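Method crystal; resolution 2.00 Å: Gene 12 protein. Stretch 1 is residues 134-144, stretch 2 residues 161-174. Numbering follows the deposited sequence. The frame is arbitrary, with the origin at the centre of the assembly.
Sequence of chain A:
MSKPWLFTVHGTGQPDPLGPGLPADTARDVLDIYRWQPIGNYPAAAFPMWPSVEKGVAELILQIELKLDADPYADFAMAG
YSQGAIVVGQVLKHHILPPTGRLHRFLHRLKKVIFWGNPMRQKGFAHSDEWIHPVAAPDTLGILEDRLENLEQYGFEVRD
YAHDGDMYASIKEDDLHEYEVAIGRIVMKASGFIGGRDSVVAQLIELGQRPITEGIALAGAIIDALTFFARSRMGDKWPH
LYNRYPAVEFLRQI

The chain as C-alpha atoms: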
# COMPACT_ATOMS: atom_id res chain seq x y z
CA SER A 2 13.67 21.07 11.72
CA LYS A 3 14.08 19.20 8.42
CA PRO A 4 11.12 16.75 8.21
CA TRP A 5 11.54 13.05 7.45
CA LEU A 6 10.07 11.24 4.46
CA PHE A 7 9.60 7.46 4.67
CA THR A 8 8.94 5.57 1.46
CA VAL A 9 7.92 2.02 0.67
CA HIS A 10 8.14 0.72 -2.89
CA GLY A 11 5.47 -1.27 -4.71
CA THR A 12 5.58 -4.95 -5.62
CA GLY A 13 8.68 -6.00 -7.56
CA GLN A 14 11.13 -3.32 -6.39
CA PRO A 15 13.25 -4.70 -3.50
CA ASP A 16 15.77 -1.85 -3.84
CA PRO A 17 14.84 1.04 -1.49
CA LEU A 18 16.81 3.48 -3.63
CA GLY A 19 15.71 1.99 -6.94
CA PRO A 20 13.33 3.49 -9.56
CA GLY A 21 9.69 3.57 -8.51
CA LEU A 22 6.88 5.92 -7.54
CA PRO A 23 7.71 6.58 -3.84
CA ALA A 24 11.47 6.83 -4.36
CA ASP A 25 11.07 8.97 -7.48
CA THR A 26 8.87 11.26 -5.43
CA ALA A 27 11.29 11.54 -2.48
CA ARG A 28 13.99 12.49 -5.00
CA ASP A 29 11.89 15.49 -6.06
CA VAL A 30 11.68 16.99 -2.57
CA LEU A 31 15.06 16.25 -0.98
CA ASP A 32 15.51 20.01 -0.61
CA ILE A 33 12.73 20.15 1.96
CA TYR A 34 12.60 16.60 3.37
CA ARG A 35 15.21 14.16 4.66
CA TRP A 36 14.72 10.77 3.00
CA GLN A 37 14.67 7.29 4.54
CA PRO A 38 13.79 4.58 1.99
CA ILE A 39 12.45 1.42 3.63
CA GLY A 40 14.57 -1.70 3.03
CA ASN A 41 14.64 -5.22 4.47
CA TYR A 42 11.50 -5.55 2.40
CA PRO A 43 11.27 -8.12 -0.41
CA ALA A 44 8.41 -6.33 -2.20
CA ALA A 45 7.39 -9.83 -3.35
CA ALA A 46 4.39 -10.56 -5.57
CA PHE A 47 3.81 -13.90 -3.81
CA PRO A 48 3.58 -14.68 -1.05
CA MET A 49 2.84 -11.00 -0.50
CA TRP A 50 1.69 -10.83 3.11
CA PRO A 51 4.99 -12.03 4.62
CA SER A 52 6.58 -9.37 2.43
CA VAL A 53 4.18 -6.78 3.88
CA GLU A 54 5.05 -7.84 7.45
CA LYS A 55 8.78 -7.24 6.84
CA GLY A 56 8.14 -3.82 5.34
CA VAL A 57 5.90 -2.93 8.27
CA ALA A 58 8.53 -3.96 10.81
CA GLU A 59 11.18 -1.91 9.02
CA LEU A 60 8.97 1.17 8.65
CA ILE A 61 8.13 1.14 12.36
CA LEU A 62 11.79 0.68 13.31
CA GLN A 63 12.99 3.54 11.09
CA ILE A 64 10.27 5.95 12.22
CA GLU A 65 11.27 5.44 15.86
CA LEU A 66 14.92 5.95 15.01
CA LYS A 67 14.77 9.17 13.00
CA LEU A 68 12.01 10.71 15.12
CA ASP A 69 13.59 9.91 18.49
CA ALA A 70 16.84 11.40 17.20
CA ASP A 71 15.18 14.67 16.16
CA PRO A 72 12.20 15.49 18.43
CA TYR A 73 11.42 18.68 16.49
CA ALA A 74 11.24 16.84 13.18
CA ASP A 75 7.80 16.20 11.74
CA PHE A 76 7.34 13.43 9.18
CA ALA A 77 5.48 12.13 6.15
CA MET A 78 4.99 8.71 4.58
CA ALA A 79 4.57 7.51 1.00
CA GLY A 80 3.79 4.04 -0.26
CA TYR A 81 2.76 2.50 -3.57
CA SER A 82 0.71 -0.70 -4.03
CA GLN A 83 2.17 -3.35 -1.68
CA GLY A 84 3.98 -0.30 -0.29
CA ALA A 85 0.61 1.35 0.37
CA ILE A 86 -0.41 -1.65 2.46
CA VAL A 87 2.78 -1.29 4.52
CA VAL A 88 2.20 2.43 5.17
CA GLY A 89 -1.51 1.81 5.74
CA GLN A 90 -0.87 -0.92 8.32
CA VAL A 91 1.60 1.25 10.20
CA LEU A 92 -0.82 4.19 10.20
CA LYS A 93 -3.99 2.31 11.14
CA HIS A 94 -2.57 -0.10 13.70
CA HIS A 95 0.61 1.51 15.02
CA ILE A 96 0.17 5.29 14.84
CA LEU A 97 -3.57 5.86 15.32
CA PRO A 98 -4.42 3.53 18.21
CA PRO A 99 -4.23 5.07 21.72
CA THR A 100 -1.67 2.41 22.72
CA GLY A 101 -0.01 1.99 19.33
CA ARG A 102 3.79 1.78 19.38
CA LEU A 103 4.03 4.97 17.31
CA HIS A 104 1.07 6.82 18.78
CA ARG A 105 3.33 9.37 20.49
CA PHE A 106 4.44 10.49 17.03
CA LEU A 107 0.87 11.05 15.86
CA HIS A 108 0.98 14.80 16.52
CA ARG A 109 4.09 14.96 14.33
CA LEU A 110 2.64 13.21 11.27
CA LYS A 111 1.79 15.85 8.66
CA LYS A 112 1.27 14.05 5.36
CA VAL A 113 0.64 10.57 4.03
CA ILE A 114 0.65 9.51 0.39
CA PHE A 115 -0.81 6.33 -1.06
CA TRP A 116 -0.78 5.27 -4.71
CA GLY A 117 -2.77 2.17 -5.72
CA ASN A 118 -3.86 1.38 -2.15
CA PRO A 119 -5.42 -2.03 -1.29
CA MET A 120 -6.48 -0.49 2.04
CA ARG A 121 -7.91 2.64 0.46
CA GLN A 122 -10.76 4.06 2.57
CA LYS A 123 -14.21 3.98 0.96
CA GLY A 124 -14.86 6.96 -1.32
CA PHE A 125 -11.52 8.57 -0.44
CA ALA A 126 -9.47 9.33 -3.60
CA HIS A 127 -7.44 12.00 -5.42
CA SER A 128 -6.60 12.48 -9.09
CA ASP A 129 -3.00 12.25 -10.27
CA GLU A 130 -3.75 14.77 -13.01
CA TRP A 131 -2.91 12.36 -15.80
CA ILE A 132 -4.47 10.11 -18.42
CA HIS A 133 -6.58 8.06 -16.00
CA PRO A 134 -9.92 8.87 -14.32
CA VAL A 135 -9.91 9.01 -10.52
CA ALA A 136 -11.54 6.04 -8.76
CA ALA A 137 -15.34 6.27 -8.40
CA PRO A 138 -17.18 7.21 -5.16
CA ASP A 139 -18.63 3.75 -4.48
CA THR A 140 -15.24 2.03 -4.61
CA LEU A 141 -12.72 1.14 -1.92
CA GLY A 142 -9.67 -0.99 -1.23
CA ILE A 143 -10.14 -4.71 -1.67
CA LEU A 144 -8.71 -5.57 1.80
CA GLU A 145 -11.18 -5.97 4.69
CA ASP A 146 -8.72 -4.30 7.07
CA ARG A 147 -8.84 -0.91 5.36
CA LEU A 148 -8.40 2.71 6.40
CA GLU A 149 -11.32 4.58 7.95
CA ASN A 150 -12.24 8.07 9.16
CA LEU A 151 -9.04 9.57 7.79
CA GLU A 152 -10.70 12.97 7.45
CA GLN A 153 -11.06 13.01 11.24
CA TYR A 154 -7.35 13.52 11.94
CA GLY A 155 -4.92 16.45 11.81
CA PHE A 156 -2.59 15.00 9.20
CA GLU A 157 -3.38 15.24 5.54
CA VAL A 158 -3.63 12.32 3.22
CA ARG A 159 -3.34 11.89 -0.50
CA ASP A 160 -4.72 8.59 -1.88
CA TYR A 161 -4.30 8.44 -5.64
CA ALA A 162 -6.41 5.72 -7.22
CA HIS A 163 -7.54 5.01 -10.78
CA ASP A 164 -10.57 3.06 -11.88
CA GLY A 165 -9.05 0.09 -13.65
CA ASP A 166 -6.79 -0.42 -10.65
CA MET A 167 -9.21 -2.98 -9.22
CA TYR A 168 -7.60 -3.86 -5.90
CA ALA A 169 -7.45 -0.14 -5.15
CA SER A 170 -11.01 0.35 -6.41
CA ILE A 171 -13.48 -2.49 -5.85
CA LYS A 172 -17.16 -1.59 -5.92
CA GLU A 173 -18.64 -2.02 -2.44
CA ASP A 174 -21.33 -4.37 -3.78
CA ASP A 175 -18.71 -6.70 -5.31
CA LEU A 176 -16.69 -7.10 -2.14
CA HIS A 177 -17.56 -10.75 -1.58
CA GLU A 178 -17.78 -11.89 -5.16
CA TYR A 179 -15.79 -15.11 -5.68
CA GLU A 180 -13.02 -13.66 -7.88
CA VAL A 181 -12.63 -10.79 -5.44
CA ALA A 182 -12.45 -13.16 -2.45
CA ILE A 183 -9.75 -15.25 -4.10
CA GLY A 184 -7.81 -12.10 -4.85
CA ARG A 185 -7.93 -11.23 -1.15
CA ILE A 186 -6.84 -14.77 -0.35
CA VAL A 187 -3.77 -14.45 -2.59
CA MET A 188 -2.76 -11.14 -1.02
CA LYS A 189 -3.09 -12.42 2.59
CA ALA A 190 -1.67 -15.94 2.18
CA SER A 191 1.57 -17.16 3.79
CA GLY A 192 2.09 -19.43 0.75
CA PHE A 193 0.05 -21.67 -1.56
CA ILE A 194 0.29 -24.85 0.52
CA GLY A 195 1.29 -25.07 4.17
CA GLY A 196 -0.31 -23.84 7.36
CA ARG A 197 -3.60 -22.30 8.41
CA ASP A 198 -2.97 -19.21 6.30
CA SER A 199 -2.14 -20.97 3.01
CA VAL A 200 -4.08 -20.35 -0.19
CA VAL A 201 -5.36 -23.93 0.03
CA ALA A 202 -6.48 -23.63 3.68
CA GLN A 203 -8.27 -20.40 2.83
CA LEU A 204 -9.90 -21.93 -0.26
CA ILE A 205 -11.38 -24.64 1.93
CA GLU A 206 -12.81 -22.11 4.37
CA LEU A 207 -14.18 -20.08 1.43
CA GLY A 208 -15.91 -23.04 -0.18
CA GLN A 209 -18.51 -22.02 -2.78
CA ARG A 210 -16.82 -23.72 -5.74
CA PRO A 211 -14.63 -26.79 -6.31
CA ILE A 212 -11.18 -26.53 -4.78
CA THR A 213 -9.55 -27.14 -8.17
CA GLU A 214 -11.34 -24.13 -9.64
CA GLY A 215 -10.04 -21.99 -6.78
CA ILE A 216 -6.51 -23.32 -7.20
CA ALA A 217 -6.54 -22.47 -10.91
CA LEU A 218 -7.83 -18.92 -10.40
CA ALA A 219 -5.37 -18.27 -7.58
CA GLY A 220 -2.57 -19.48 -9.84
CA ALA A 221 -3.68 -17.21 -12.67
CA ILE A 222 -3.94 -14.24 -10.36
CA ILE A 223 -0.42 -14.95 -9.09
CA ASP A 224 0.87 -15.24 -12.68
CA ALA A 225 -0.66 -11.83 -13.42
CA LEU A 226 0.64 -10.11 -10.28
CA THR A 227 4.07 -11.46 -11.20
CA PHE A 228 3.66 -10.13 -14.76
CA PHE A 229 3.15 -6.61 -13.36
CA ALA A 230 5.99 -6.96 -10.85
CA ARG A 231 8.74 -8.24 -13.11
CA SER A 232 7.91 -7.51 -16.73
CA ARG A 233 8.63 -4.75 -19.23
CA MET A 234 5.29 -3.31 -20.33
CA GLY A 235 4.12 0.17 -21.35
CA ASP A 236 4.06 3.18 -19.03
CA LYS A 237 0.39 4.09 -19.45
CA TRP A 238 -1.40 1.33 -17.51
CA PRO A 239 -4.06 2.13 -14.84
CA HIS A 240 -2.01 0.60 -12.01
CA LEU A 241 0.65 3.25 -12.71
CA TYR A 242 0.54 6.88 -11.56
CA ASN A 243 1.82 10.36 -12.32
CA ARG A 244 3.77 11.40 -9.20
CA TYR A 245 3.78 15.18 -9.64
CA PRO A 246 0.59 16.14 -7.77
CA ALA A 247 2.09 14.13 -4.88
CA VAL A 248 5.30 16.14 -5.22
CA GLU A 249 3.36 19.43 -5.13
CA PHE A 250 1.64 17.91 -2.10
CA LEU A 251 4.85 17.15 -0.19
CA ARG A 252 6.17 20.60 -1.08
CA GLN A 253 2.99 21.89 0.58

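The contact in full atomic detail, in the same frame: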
# COMPACT_ATOMS: atom_id res chain seq x y z
N PRO A 134 -8.84 8.32 -15.14
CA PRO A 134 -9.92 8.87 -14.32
C PRO A 134 -9.80 8.42 -12.87
O PRO A 134 -9.54 7.25 -12.61
CB PRO A 134 -11.18 8.28 -14.95
CG PRO A 134 -10.73 7.01 -15.60
CD PRO A 134 -9.29 7.18 -15.97
N VAL A 135 -9.98 9.35 -11.94
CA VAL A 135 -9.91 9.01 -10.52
C VAL A 135 -10.94 7.92 -10.20
O VAL A 135 -11.96 7.81 -10.88
CB VAL A 135 -10.17 10.25 -9.64
CG1 VAL A 135 -11.60 10.74 -9.82
CG2 VAL A 135 -9.87 9.95 -8.18
N ALA A 136 -10.65 7.11 -9.19
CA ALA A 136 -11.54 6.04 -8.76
C ALA A 136 -12.90 6.58 -8.34
O ALA A 136 -12.99 7.63 -7.71
CB ALA A 136 -10.90 5.25 -7.63
N ALA A 137 -13.96 5.84 -8.67
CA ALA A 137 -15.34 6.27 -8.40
C ALA A 137 -15.68 6.26 -6.92
O ALA A 137 -15.00 5.61 -6.12
CB ALA A 137 -16.31 5.39 -9.17
N PRO A 138 -16.73 7.00 -6.54
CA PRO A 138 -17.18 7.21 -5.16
C PRO A 138 -17.65 5.96 -4.43
O PRO A 138 -17.60 5.93 -3.21
CB PRO A 138 -18.36 8.16 -5.32
CG PRO A 138 -18.13 8.84 -6.63
CD PRO A 138 -17.49 7.82 -7.50
N ASP A 139 -18.14 4.95 -5.15
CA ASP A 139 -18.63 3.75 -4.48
C ASP A 139 -17.59 2.64 -4.42
O ASP A 139 -17.91 1.49 -4.14
CB ASP A 139 -19.95 3.26 -5.09
CG ASP A 139 -19.80 2.80 -6.53
OD1 ASP A 139 -18.87 3.26 -7.21
OD2 ASP A 139 -20.63 1.98 -6.98
N THR A 140 -16.33 3.00 -4.67
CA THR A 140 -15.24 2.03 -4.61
C THR A 140 -14.33 2.22 -3.40
O THR A 140 -14.25 3.31 -2.81
CB THR A 140 -14.38 2.01 -5.90
OG1 THR A 140 -13.63 3.23 -6.00
CG2 THR A 140 -15.25 1.83 -7.13
N LEU A 141 -13.65 1.14 -3.04
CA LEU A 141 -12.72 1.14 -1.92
C LEU A 141 -11.59 0.14 -2.15
O LEU A 141 -11.52 -0.49 -3.21
CB LEU A 141 -13.45 0.78 -0.62
CG LEU A 141 -14.64 -0.17 -0.69
CD1 LEU A 141 -14.34 -1.38 -1.55
CD2 LEU A 141 -15.05 -0.59 0.71
N GLY A 142 -10.71 0.01 -1.17
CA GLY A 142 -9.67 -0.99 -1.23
C GLY A 142 -10.26 -2.38 -1.08
O GLY A 142 -11.23 -2.59 -0.34
N ILE A 143 -9.68 -3.34 -1.77
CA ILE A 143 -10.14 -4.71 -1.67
C ILE A 143 -10.04 -5.29 -0.24
O ILE A 143 -10.92 -6.03 0.19
CB ILE A 143 -9.37 -5.60 -2.65
CG1 ILE A 143 -9.99 -7.00 -2.69
CG2 ILE A 143 -7.89 -5.62 -2.29
CD1 ILE A 143 -9.36 -7.92 -3.71
N LEU A 144 -8.97 -4.95 0.49
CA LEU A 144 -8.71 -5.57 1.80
C LEU A 144 -9.76 -5.21 2.85
O LEU A 144 -10.19 -4.07 2.92
CB LEU A 144 -7.32 -5.17 2.31
CG LEU A 144 -6.11 -5.71 1.56
CD1 LEU A 144 -4.85 -5.08 2.11
CD2 LEU A 144 -6.02 -7.24 1.68
N TYR A 161 -4.15 8.42 -4.19
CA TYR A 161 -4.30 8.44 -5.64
C TYR A 161 -4.70 7.07 -6.16
O TYR A 161 -3.97 6.13 -5.98
CB TYR A 161 -2.98 8.85 -6.27
CG TYR A 161 -2.46 10.21 -5.87
CD1 TYR A 161 -3.09 11.37 -6.27
CD2 TYR A 161 -1.32 10.33 -5.14
CE1 TYR A 161 -2.61 12.61 -5.92
CE2 TYR A 161 -0.84 11.55 -4.78
CZ TYR A 161 -1.49 12.69 -5.18
OH TYR A 161 -0.99 13.89 -4.82
N ALA A 162 -5.84 6.99 -6.81
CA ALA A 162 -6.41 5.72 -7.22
C ALA A 162 -7.16 5.87 -8.52
O ALA A 162 -7.98 6.78 -8.66
CB ALA A 162 -7.32 5.17 -6.13
N HIS A 163 -6.89 4.99 -9.47
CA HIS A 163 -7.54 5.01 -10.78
C HIS A 163 -8.57 3.90 -10.86
O HIS A 163 -8.32 2.79 -10.38
CB HIS A 163 -6.54 4.76 -11.91
CG HIS A 163 -5.48 5.81 -12.04
ND1 HIS A 163 -4.20 5.52 -12.43
CD2 HIS A 163 -5.52 7.15 -11.82
CE1 HIS A 163 -3.48 6.64 -12.46
NE2 HIS A 163 -4.26 7.64 -12.09
N ASP A 164 -9.70 4.16 -11.49
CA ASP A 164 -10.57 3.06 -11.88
C ASP A 164 -9.82 2.26 -12.93
O ASP A 164 -9.19 2.82 -13.83
CB ASP A 164 -11.93 3.54 -12.37
CG ASP A 164 -13.03 3.33 -11.32
OD1 ASP A 164 -13.16 2.19 -10.84
OD2 ASP A 164 -13.75 4.30 -10.98
N GLY A 165 -9.87 0.94 -12.82
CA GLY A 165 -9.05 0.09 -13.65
C GLY A 165 -8.01 -0.57 -12.76
O GLY A 165 -7.57 -1.69 -13.02
N ASP A 166 -7.63 0.14 -11.70
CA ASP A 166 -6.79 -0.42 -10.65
C ASP A 166 -7.74 -1.08 -9.64
O ASP A 166 -8.13 -0.46 -8.65
CB ASP A 166 -5.95 0.67 -9.99
CG ASP A 166 -4.84 0.11 -9.12
OD1 ASP A 166 -4.79 -1.13 -8.95
OD2 ASP A 166 -4.03 0.90 -8.60
N MET A 167 -8.11 -2.32 -9.92
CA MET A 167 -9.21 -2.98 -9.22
C MET A 167 -9.02 -3.14 -7.72
O MET A 167 -9.91 -2.80 -6.95
CB MET A 167 -9.50 -4.34 -9.85
CG MET A 167 -10.21 -4.26 -11.19
SD MET A 167 -11.92 -3.68 -11.02
CE MET A 167 -12.45 -4.63 -9.60
N TYR A 168 -7.86 -3.65 -7.32
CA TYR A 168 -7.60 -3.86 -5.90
C TYR A 168 -7.61 -2.56 -5.10
O TYR A 168 -7.84 -2.55 -3.90
CB TYR A 168 -6.30 -4.65 -5.69
CG TYR A 168 -6.43 -6.07 -6.19
CD1 TYR A 168 -7.68 -6.61 -6.46
CD2 TYR A 168 -5.32 -6.87 -6.39
CE1 TYR A 168 -7.83 -7.90 -6.92
CE2 TYR A 168 -5.45 -8.18 -6.84
CZ TYR A 168 -6.71 -8.68 -7.10
OH TYR A 168 -6.86 -9.98 -7.55
N ALA A 169 -7.37 -1.45 -5.79
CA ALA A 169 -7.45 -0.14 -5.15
C ALA A 169 -8.86 0.43 -5.26
O ALA A 169 -9.22 1.38 -4.57
CB ALA A 169 -6.44 0.82 -5.77
N SER A 170 -9.66 -0.16 -6.15
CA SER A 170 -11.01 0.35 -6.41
C SER A 170 -12.01 -0.75 -6.74
O SER A 170 -12.38 -0.94 -7.89
CB SER A 170 -10.97 1.39 -7.53
OG SER A 170 -10.46 0.83 -8.73
N ILE A 171 -12.43 -1.49 -5.72
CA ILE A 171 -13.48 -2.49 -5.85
C ILE A 171 -14.78 -1.80 -5.52
O ILE A 171 -14.83 -0.97 -4.61
CB ILE A 171 -13.28 -3.65 -4.85
CG1 ILE A 171 -11.91 -4.31 -5.04
CG2 ILE A 171 -14.40 -4.68 -4.99
CD1 ILE A 171 -11.79 -5.07 -6.35
N LYS A 172 -15.85 -2.13 -6.24
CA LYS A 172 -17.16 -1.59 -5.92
C LYS A 172 -17.68 -2.28 -4.67
O LYS A 172 -17.61 -3.50 -4.56
CB LYS A 172 -18.14 -1.78 -7.08
N GLU A 173 -18.18 -1.49 -3.72
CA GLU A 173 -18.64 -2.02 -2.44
C GLU A 173 -19.51 -3.27 -2.59
O GLU A 173 -19.37 -4.24 -1.85
CB GLU A 173 -19.38 -0.94 -1.64
N ASP A 174 -20.42 -3.25 -3.56
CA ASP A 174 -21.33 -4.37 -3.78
C ASP A 174 -20.64 -5.66 -4.23
O ASP A 174 -21.22 -6.74 -4.12
CB ASP A 174 -22.42 -3.99 -4.79
CG ASP A 174 -23.43 -3.01 -4.23
OD1 ASP A 174 -23.44 -2.80 -2.99
OD2 ASP A 174 -24.22 -2.45 -5.02

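Seven hydrogen bonds join the two stretches, and six of them run between backbone atoms. At one end, Ala 136 N donates to Ala 162 O (2.7 Å) and Asp 164 N to Pro 134 O (3.3 Å), placing Val 135 and His 163 in a single bridge. The exception is Asp 164, whose carboxylate reaches across so that OD2 accepts from Ala 137 N (2.8 Å), an amide with no strand partner.

Beyond the type I turn from Ala 137 to Thr 140, a short antiparallel ladder takes over. Leu 141 N donates to Ile 171 O and Ile 171 N to Leu 141 O, both at 2.9 Å; Glu 173 N to Asp 139 O (3.0 Å) and Ile 143 N to Tyr 168 O (2.9 Å) extend the pairing on either side. Thr 140 suits the turn, its OG1 donating to Ala 137 O (2.7 Å) while its CA lies 3.0 Å from Ile 171 O.

Apolar contacts add to these bonds; the contact as a whole buries 759 Å², both sides summed. Small side chains allow close approach where Ala 136 CB lies 3.9 Å from both Ala 162 CB and Ser 170 CB. Leu 141 and Ile 171 share one sheet face, and Ile 143 extends this apolar patch: its CB lies 3.7 Å from Ile 171 CG1, and its CD1 3.5 Å from Tyr 168 CD1.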